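Local coordinates for protein PrgB (Enterococcus faecalis, PDB 6EVU) that promotes cell aggregation, biofilm formation and conjugation through DNA binding and compaction, this chain being its adhesin domain, at residues A129-E134 / F302-N307; V185-D188 / P192-Y195. All coordinates share one frame; numbering follows the deposited sequence.

In the fold
Contact 1 lies deep in the domain, its centre about 8 Å from that of the chain, and both touching residues are buried; contact 2 sits further out, at about 19 Å, and is partly exposed. Along the chain, contact 2 falls within the long loop closed by contact 1. Their elements differ: contact 1 joins strand 124-137 to the chain leaving strand 299-302, whereas contact 2 folds a short linker back against the start of strand 193-197. The chemistry changes accordingly, from a pair of aromatic rings to a proline resting on a phenylalanine. The two also meet, with Phe304 CE1 3.7 Å from Tyr195 CB.

Contact 1 of 2, residues A129-E134 / F302-N307; sequences AEFVYE and FAFSTN
Phe131 and Phe304 reach towards each other across a CA-to-CA separation of 10.1 Å, so ring atoms, rather than backbone, make this contact. On Phe131 the bond to CB is directed at segment 302-307, and chi1 of -76° sets CG beside the backbone N, carrying the ring across the gap. Beyond CG the two edges of the ring divide. One edge turns back to its own strand, where CE1 lies 3.7 Å from Ala129 CB, which is in the ring plane. On the other, Phe131 CE2 comes within 4.1 Å of Phe304 CB and about as close to Phe304 CG. The tip atom, Phe131 CZ, is 4.0 Å from Phe304 CD2.

These distances describe an offset edge-to-face pair: the edge of Phe131 addresses the face of Phe304, the planes stand at 86°, and the centroids are 5.7 Å apart. Ile175 of the neighbouring strand 169-179 touches both side chains, and Tyr114 makes a further edge-to-face pair with Phe131. Beyond Phe304 the loop turns at Ser305, whose OG accepts from Asn307 N at 3.0 Å in an ST turn. Inside this domain related to glucan-binding protein C, the pair joins strand 124-137 of the large antiparallel sheet to the loop after strand 299-302. With 82 Å² buried and no hydrogen bond between the segments, cohesion probably comes from dispersion, with perhaps a small electrostatic share from Phe131 ring hydrogens directed at the Phe304 face.

Contact 2 of 2, residues V185-D188 / P192-Y195; sequences VLPD and PFAY
The backbone passes from Pro187 to Pro192 and folds back on itself, bringing their CA atoms to 5.3 Å with four residues between them. Pro187 lays its ring over one face of Phe193. Its CD is 3.6 Å from the centroid of the Phe193 ring and 19° off the ring normal, a CH-pi contact, and it is displaced towards the rim, with Phe193 CZ 3.4 Å from Pro187 CD. Pro187 CG lies over the middle of the ring, 4.1 Å from Phe193 CG, and Pro187 CB is 3.9 Å from Phe193 CD1, so the proline crosses one face, with CD over the CE2-CZ side. The turn links two sheets: Val185 is hydrogen-bonded through its backbone to Phe177 on strand 169-179, and Phe193 to Ala276 on strand 272-276. With CG anti to the carbonyl carbon (chi1 -72°), the Phe193 ring turns back toward the linker. There its edge meets a carbonyl: Val185 O lies in the ring plane, 3.5 Å from Phe193 CZ, where the slightly positive ring hydrogens would probably favour it. Tyr121 serves both segments, pairing edge-to-face with Phe193 while its OH is hydrogen-bonded to the backbone N of Asp188.

Contact 1 of 2, residues A129-E134 / F302-N307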
loop_
_atom_site.group_PDB
_atom_site.type_symbol
_atom_site.label_atom_id
_atom_site.label_comp_id
_atom_site.label_asym_id
_atom_site.label_seq_id
_atom_site.Cartn_x
_atom_site.Cartn_y
_atom_site.Cartn_z
ATOM N N ALA A 129 13.843 10.178 -4.031
ATOM C CA ALA A 129 12.858 9.319 -4.690
ATOM C C ALA A 129 11.594 10.104 -5.026
ATOM O O ALA A 129 11.241 11.058 -4.350
ATOM C CB ALA A 129 12.514 8.108 -3.801
ATOM N N GLU A 130 10.944 9.706 -6.117
ATOM C CA GLU A 130 9.630 10.212 -6.516
ATOM C C GLU A 130 8.624 9.096 -6.386
ATOM O O GLU A 130 8.796 8.042 -6.998
ATOM C CB GLU A 130 9.658 10.701 -7.963
ATOM C CG GLU A 130 10.407 12.010 -8.086
ATOM C CD GLU A 130 10.610 12.466 -9.528
ATOM O OE1 GLU A 130 10.367 11.661 -10.454
ATOM O OE2 GLU A 130 11.044 13.629 -9.740
ATOM N N PHE A 131 7.605 9.300 -5.537
ATOM C CA PHE A 131 6.478 8.372 -5.427
ATOM C C PHE A 131 5.293 9.012 -6.147
ATOM O O PHE A 131 4.808 10.047 -5.704
ATOM C CB PHE A 131 6.146 8.186 -3.947
ATOM C CG PHE A 131 7.105 7.282 -3.197
ATOM C CD1 PHE A 131 8.487 7.497 -3.187
ATOM C CD2 PHE A 131 6.580 6.184 -2.510
ATOM C CE1 PHE A 131 9.341 6.600 -2.489
ATOM C CE2 PHE A 131 7.447 5.281 -1.838
ATOM C CZ PHE A 131 8.790 5.537 -1.811
ATOM N N VAL A 132 4.824 8.411 -7.238
ATOM C CA VAL A 132 3.710 8.946 -8.019
ATOM C C VAL A 132 2.476 8.118 -7.755
ATOM O O VAL A 132 2.444 6.904 -8.015
ATOM C CB VAL A 132 4.031 8.957 -9.516
ATOM C CG1 VAL A 132 2.809 9.483 -10.309
ATOM C CG2 VAL A 132 5.328 9.780 -9.726
ATOM N N TYR A 133 1.458 8.784 -7.206
ATOM C CA TYR A 133 0.169 8.184 -6.846
ATOM C C TYR A 133 -0.889 8.614 -7.841
ATOM O O TYR A 133 -1.008 9.791 -8.126
ATOM C CB TYR A 133 -0.253 8.683 -5.471
ATOM C CG TYR A 133 0.702 8.264 -4.390
ATOM C CD1 TYR A 133 1.817 9.057 -4.031
ATOM C CD2 TYR A 133 0.437 7.089 -3.656
ATOM C CE1 TYR A 133 2.662 8.647 -2.956
ATOM C CE2 TYR A 133 1.296 6.701 -2.635
ATOM C CZ TYR A 133 2.367 7.484 -2.307
ATOM O OH TYR A 133 3.247 7.183 -1.305
ATOM N N GLU A 134 -1.663 7.647 -8.344
ATOM C CA GLU A 134 -2.736 7.973 -9.250
ATOM C C GLU A 134 -3.961 7.195 -8.832
ATOM O O GLU A 134 -3.939 5.960 -8.825
ATOM C CB GLU A 134 -2.353 7.675 -10.709
ATOM C CG GLU A 134 -3.406 8.221 -11.619
ATOM C CD GLU A 134 -3.015 8.216 -13.081
ATOM O OE1 GLU A 134 -1.813 7.983 -13.449
ATOM O OE2 GLU A 134 -3.959 8.467 -13.897
ATOM N N PHE A 302 -0.775 2.213 3.599
ATOM C CA PHE A 302 0.105 1.456 2.708
ATOM C C PHE A 302 1.532 1.920 2.977
ATOM O O PHE A 302 1.906 3.026 2.612
ATOM C CB PHE A 302 -0.216 1.611 1.219
ATOM C CG PHE A 302 0.642 0.695 0.401
ATOM C CD1 PHE A 302 0.306 -0.670 0.338
ATOM C CD2 PHE A 302 1.839 1.121 -0.100
ATOM C CE1 PHE A 302 1.098 -1.566 -0.345
ATOM C CE2 PHE A 302 2.701 0.197 -0.786
ATOM C CZ PHE A 302 2.321 -1.128 -0.894
ATOM N N ALA A 303 2.342 1.044 3.563
ATOM C CA ALA A 303 3.750 1.323 3.806
ATOM C C ALA A 303 4.595 0.631 2.743
ATOM O O ALA A 303 4.330 -0.531 2.403
ATOM C CB ALA A 303 4.153 0.810 5.187
ATOM N N PHE A 304 5.614 1.330 2.265
ATOM C CA PHE A 304 6.546 0.816 1.269
ATOM C C PHE A 304 7.906 0.574 1.893
ATOM O O PHE A 304 8.488 1.492 2.456
ATOM C CB PHE A 304 6.736 1.782 0.109
ATOM C CG PHE A 304 7.712 1.283 -0.889
ATOM C CD1 PHE A 304 7.304 0.357 -1.840
ATOM C CD2 PHE A 304 9.071 1.706 -0.867
ATOM C CE1 PHE A 304 8.235 -0.146 -2.796
ATOM C CE2 PHE A 304 9.992 1.227 -1.854
ATOM C CZ PHE A 304 9.583 0.297 -2.787
ATOM N N SER A 305 8.424 -0.656 1.758
ATOM C CA SER A 305 9.792 -0.926 2.201
ATOM C C SER A 305 10.300 -2.172 1.502
ATOM O O SER A 305 9.562 -2.876 0.817
ATOM C CB SER A 305 9.883 -1.127 3.724
ATOM O OG SER A 305 9.593 -2.464 4.098
ATOM N N THR A 306 11.553 -2.517 1.799
ATOM C CA THR A 306 12.196 -3.716 1.287
ATOM C C THR A 306 12.358 -4.765 2.374
ATOM O O THR A 306 13.149 -5.706 2.209
ATOM C CB THR A 306 13.568 -3.389 0.679
ATOM O OG1 THR A 306 14.377 -2.708 1.662
ATOM C CG2 THR A 306 13.426 -2.616 -0.575
ATOM N N ASN A 307 11.641 -4.602 3.481
ATOM C CA ASN A 307 11.626 -5.551 4.598
ATOM C C ASN A 307 10.643 -6.665 4.270
ATOM O O ASN A 307 9.447 -6.583 4.586
ATOM C CB ASN A 307 11.216 -4.818 5.867
ATOM C CG ASN A 307 12.348 -3.996 6.462
ATOM O OD1 ASN A 307 12.204 -2.778 6.678
ATOM N ND2 ASN A 307 13.476 -4.664 6.773
#

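Contact 2 of 2, residues V185-D188 / P192-Y195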
loop_
_atom_site.group_PDB
_atom_site.type_symbol
_atom_site.label_atom_id
_atom_site.label_comp_id
_atom_site.label_asym_id
_atom_site.label_seq_id
_atom_site.Cartn_x
_atom_site.Cartn_y
_atom_site.Cartn_z
ATOM N N VAL A 185 17.913 5.207 -10.745
ATOM C CA VAL A 185 18.544 3.918 -10.474
ATOM C C VAL A 185 17.526 2.843 -10.868
ATOM O O VAL A 185 16.433 2.780 -10.289
ATOM C CB VAL A 185 18.944 3.800 -8.995
ATOM C CG1 VAL A 185 19.509 2.411 -8.678
ATOM C CG2 VAL A 185 19.940 4.899 -8.627
ATOM N N LEU A 186 17.908 1.972 -11.817
ATOM C CA LEU A 186 17.152 0.826 -12.298
ATOM C C LEU A 186 17.961 -0.466 -12.096
ATOM O O LEU A 186 19.203 -0.420 -11.991
ATOM C CB LEU A 186 16.781 1.021 -13.771
ATOM C CG LEU A 186 15.806 2.199 -13.864
ATOM C CD1 LEU A 186 15.689 2.674 -15.300
ATOM C CD2 LEU A 186 14.424 1.865 -13.228
ATOM N N PRO A 187 17.295 -1.629 -11.968
ATOM C CA PRO A 187 18.036 -2.840 -11.610
ATOM C C PRO A 187 18.872 -3.409 -12.753
ATOM O O PRO A 187 18.520 -3.304 -13.937
ATOM C CB PRO A 187 16.945 -3.824 -11.181
ATOM C CG PRO A 187 15.667 -3.297 -11.693
ATOM C CD PRO A 187 15.831 -1.795 -11.778
ATOM N N ASP A 188 20.004 -4.013 -12.369
ATOM C CA ASP A 188 20.773 -4.837 -13.289
ATOM C C ASP A 188 20.008 -6.095 -13.628
ATOM O O ASP A 188 19.205 -6.584 -12.829
ATOM C CB ASP A 188 22.107 -5.282 -12.679
ATOM C CG ASP A 188 23.065 -4.144 -12.461
ATOM O OD1 ASP A 188 22.947 -3.083 -13.112
ATOM O OD2 ASP A 188 23.969 -4.336 -11.623
ATOM N N PRO A 192 17.151 -8.082 -9.702
ATOM C CA PRO A 192 15.899 -7.328 -9.651
ATOM C C PRO A 192 15.680 -6.655 -8.306
ATOM O O PRO A 192 16.241 -7.044 -7.281
ATOM C CB PRO A 192 14.831 -8.401 -9.904
ATOM C CG PRO A 192 15.472 -9.705 -9.492
ATOM C CD PRO A 192 16.928 -9.535 -9.854
ATOM N N PHE A 193 14.880 -5.596 -8.347
ATOM C CA PHE A 193 14.365 -4.976 -7.128
ATOM C C PHE A 193 13.388 -5.923 -6.464
ATOM O O PHE A 193 12.570 -6.569 -7.137
ATOM C CB PHE A 193 13.590 -3.698 -7.447
ATOM C CG PHE A 193 14.423 -2.547 -7.870
ATOM C CD1 PHE A 193 15.796 -2.502 -7.645
ATOM C CD2 PHE A 193 13.824 -1.477 -8.513
ATOM C CE1 PHE A 193 16.534 -1.361 -8.036
ATOM C CE2 PHE A 193 14.564 -0.359 -8.882
ATOM C CZ PHE A 193 15.877 -0.293 -8.678
ATOM N N ALA A 194 13.438 -5.981 -5.143
ATOM C CA ALA A 194 12.439 -6.710 -4.381
ATOM C C ALA A 194 11.825 -5.776 -3.344
ATOM O O ALA A 194 12.538 -5.072 -2.611
ATOM C CB ALA A 194 13.041 -7.965 -3.724
ATOM N N TYR A 195 10.508 -5.813 -3.244
ATOM C CA TYR A 195 9.816 -4.958 -2.296
ATOM C C TYR A 195 8.709 -5.738 -1.616
ATOM O O TYR A 195 8.220 -6.739 -2.146
ATOM C CB TYR A 195 9.218 -3.715 -2.955
ATOM C CG TYR A 195 8.403 -3.914 -4.242
ATOM C CD1 TYR A 195 9.014 -4.055 -5.487
ATOM C CD2 TYR A 195 7.022 -3.917 -4.185
ATOM C CE1 TYR A 195 8.203 -4.217 -6.678
ATOM C CE2 TYR A 195 6.221 -4.033 -5.320
ATOM C CZ TYR A 195 6.816 -4.187 -6.549
ATOM O OH TYR A 195 6.019 -4.286 -7.650
#